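Local coordinates for protein iron Super-Oxide Dismutase (Plasmodium knowlesi, PDB 2AWP) that probably uses an iron cofactor to convert superoxide radicals into hydrogen peroxide and molecular oxygen, protecting the cell from their toxicity, at residues W78-P83 with I154-I159. Numbering follows the deposited sequence.
Sequences WDSMGP and ILTCDI
S80, just past the end of helix 62-79, meets the edge strand 151-158 through a single hydrogen bond. The amide N of T156 donates to S80 OG at 3.2 Å, and the bond is nearly straight, with an N-H...O angle of 163°. S80 directs its CB toward the strand, and its first torsion (chi1 -71°) sets OG beside its own backbone N and opposite the carbonyl carbon. The same hydroxyl is also hydrogen-bonded to the carbonyl O of F76, four residues back in the helix, so two backbone groups grip this buried oxygen.

L155 and T156 add van der Waals contacts beside the hydrogen bond. OG lies 3.5 Å from L155 CA, and one branch of the leucine, CD2, lies alongside the CB-OG bond of S80, 3.7 Å from OG and 3.9 Å from CB. From a second direction, roughly square to that of CD2, the carbonyl O of T156 comes to 3.6 Å from S80 CB. The T156 methyl group touches more loosely, with CG2 4.4 Å from S80 OG, while its hydroxyl is engaged by the carbonyl O of G124 in the adjacent strand.

Backbone pairing places the strand: L126 of strand 122-129 pairs with two successive residues, I154 and L155, a classic beta bulge, and C157 pairs with G124. At the helix end, M81 N bonds to W78 O at 3.2 Å, closing a type I beta turn with D79 and S80 at its corners.

The contact thus joins the alpha-hairpin domain to the C-terminal domain of an iron/manganese superoxide dismutase. One serine hydroxyl bridges an amide at the sheet edge and a helix carbonyl, tying the helix that carries H74 to the strand ending at D158, both probable iron ligands.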
ATOM      1  N   TRP A  78      16.278   6.205  -4.367  1.00 10.66           N
ATOM      2  CA  TRP A  78      16.725   7.423  -5.059  1.00 10.31           C
ATOM      3  C   TRP A  78      18.096   7.213  -5.722  1.00 10.50           C
ATOM      4  O   TRP A  78      18.287   7.607  -6.871  1.00 10.21           O
ATOM      5  CB  TRP A  78      16.761   8.630  -4.087  1.00  8.98           C
ATOM      6  CG  TRP A  78      15.394   8.955  -3.507  1.00  9.01           C
ATOM      7  CD1 TRP A  78      15.072   9.086  -2.199  1.00  9.77           C
ATOM      8  CD2 TRP A  78      14.176   9.145  -4.240  1.00  8.79           C
ATOM      9  NE1 TRP A  78      13.725   9.345  -2.059  1.00  9.56           N
ATOM     10  CE2 TRP A  78      13.156   9.385  -3.303  1.00  8.88           C
ATOM     11  CE3 TRP A  78      13.851   9.127  -5.609  1.00 10.15           C
ATOM     12  CZ2 TRP A  78      11.822   9.606  -3.685  1.00  8.45           C
ATOM     13  CZ3 TRP A  78      12.535   9.368  -5.993  1.00  8.43           C
ATOM     14  CH2 TRP A  78      11.535   9.589  -5.032  1.00  8.81           C
ATOM     15  N   ASP A  79      19.027   6.610  -4.970  1.00 10.75           N
ATOM     16  CA  ASP A  79      20.382   6.287  -5.443  1.00 10.83           C
ATOM     17  C   ASP A  79      20.425   5.226  -6.537  1.00 10.81           C
ATOM     18  O   ASP A  79      21.384   5.180  -7.341  1.00  8.94           O
ATOM     19  CB  ASP A  79      21.289   5.905  -4.267  1.00 10.69           C
ATOM     20  CG  ASP A  79      21.441   7.032  -3.278  1.00 13.84           C
ATOM     21  OD1 ASP A  79      20.900   8.141  -3.542  1.00 13.45           O
ATOM     22  OD2 ASP A  79      22.089   6.801  -2.225  1.00 17.03           O
ATOM     23  N   SER A  80      19.372   4.404  -6.590  1.00 10.05           N
ATOM     24  CA  SER A  80      19.198   3.405  -7.660  1.00 10.84           C
ATOM     25  C   SER A  80      18.771   3.995  -9.000  1.00 10.74           C
ATOM     26  O   SER A  80      18.634   3.259  -9.992  1.00 11.50           O
ATOM     27  CB  SER A  80      18.150   2.345  -7.254  1.00 10.68           C
ATOM     28  OG  SER A  80      18.652   1.494  -6.237  1.00 12.13           O
ATOM     29  N   MET A  81      18.537   5.307  -9.028  1.00 10.78           N
ATOM     30  CA  MET A  81      18.108   6.007 -10.236  1.00 10.32           C
ATOM     31  C   MET A  81      18.990   7.206 -10.506  1.00 10.73           C
ATOM     32  O   MET A  81      19.802   7.559  -9.679  1.00 12.09           O
ATOM     33  CB  MET A  81      16.662   6.508 -10.084  1.00 10.54           C
ATOM     34  CG  MET A  81      15.672   5.383 -10.008  1.00  8.97           C
ATOM     35  SD  MET A  81      13.991   5.976  -9.882  1.00  9.84           S
ATOM     36  CE  MET A  81      13.997   6.743  -8.256  1.00  9.99           C
ATOM     37  N   GLY A  82      18.784   7.861 -11.645  1.00 11.59           N
ATOM     38  CA  GLY A  82      19.505   9.088 -11.947  1.00 13.24           C
ATOM     39  C   GLY A  82      19.256   9.616 -13.335  1.00 13.68           C
ATOM     40  O   GLY A  82      18.743   8.888 -14.199  1.00 13.58           O
ATOM     41  N   PRO A  83      19.634  10.887 -13.574  1.00 14.62           N
ATOM     42  CA  PRO A  83      19.573  11.388 -14.939  1.00 15.73           C
ATOM     43  C   PRO A  83      20.756  10.791 -15.726  1.00 16.35           C
ATOM     44  O   PRO A  83      21.750  10.387 -15.132  1.00 16.93           O
ATOM     45  CB  PRO A  83      19.706  12.919 -14.774  1.00 14.59           C
ATOM     46  CG  PRO A  83      20.535  13.072 -13.522  1.00 15.85           C
ATOM     47  CD  PRO A  83      20.143  11.905 -12.624  1.00 14.94           C
ATOM     48  N   ILE A 154      21.290  -4.572  -4.172  1.00  9.83           N
ATOM     49  CA  ILE A 154      22.094  -4.010  -5.259  1.00  9.58           C
ATOM     50  C   ILE A 154      21.350  -2.804  -5.903  1.00  9.25           C
ATOM     51  O   ILE A 154      21.953  -1.764  -6.193  1.00  7.58           O
ATOM     52  CB  ILE A 154      22.400  -5.104  -6.364  1.00  9.34           C
ATOM     53  CG1 ILE A 154      23.165  -6.328  -5.782  1.00  9.47           C
ATOM     54  CG2 ILE A 154      23.114  -4.504  -7.539  1.00  7.12           C
ATOM     55  CD1 ILE A 154      24.567  -6.044  -5.201  1.00  7.58           C
ATOM     56  N   LEU A 155      20.051  -2.999  -6.145  1.00  9.37           N
ATOM     57  CA  LEU A 155      19.123  -1.981  -6.645  1.00  9.63           C
ATOM     58  C   LEU A 155      17.729  -2.245  -6.053  1.00  9.88           C
ATOM     59  O   LEU A 155      17.397  -3.388  -5.739  1.00  8.46           O
ATOM     60  CB  LEU A 155      18.989  -2.043  -8.175  1.00  9.64           C
ATOM     61  CG  LEU A 155      20.136  -1.693  -9.104  1.00 10.84           C
ATOM     62  CD1 LEU A 155      19.862  -2.163 -10.535  1.00 10.85           C
ATOM     63  CD2 LEU A 155      20.444  -0.182  -9.059  1.00 12.41           C
ATOM     64  N   THR A 156      16.924  -1.193  -5.916  1.00  9.46           N
ATOM     65  CA  THR A 156      15.506  -1.383  -5.560  1.00  9.60           C
ATOM     66  C   THR A 156      14.595  -0.492  -6.396  1.00  9.18           C
ATOM     67  O   THR A 156      15.046   0.533  -6.971  1.00  9.02           O
ATOM     68  CB  THR A 156      15.230  -1.135  -4.057  1.00  9.16           C
ATOM     69  OG1 THR A 156      13.942  -1.661  -3.704  1.00  9.45           O
ATOM     70  CG2 THR A 156      15.290   0.353  -3.715  1.00  8.18           C
ATOM     71  N   CYS A 157      13.327  -0.926  -6.462  1.00  9.19           N
ATOM     72  CA  CYS A 157      12.227  -0.205  -7.096  1.00  9.00           C
ATOM     73  C   CYS A 157      11.013  -0.255  -6.165  1.00  9.06           C
ATOM     74  O   CYS A 157      10.536  -1.321  -5.749  1.00  9.45           O
ATOM     75  CB  CYS A 157      11.879  -0.748  -8.503  1.00  8.73           C
ATOM     76  SG  CYS A 157      10.571   0.276  -9.347  1.00 10.39           S
ATOM     77  N   ASP A 158      10.540   0.930  -5.814  1.00  8.21           N
ATOM     78  CA  ASP A 158       9.394   1.097  -4.946  1.00  8.09           C
ATOM     79  C   ASP A 158       8.146   0.884  -5.742  1.00  8.39           C
ATOM     80  O   ASP A 158       7.972   1.495  -6.811  1.00  8.95           O
ATOM     81  CB  ASP A 158       9.409   2.541  -4.497  1.00  8.40           C
ATOM     82  CG  ASP A 158       8.441   2.843  -3.407  1.00  8.40           C
ATOM     83  OD1 ASP A 158       7.697   1.994  -2.889  1.00 11.69           O
ATOM     84  OD2 ASP A 158       8.439   4.014  -3.082  1.00  9.76           O
ATOM     85  N   ILE A 159       7.268   0.019  -5.241  1.00  8.02           N
ATOM     86  CA  ILE A 159       5.965  -0.106  -5.879  1.00  8.50           C
ATOM     87  C   ILE A 159       4.800   0.249  -4.964  1.00  7.75           C
ATOM     88  O   ILE A 159       3.658   0.019  -5.340  1.00  8.29           O
ATOM     89  CB  ILE A 159       5.749  -1.466  -6.620  1.00  8.06           C
ATOM     90  CG1 ILE A 159       6.049  -2.684  -5.738  1.00  7.58           C
ATOM     91  CG2 ILE A 159       6.567  -1.483  -7.940  1.00 10.29           C
ATOM     92  CD1 ILE A 159       4.935  -2.984  -4.798  1.00 10.40           C
TER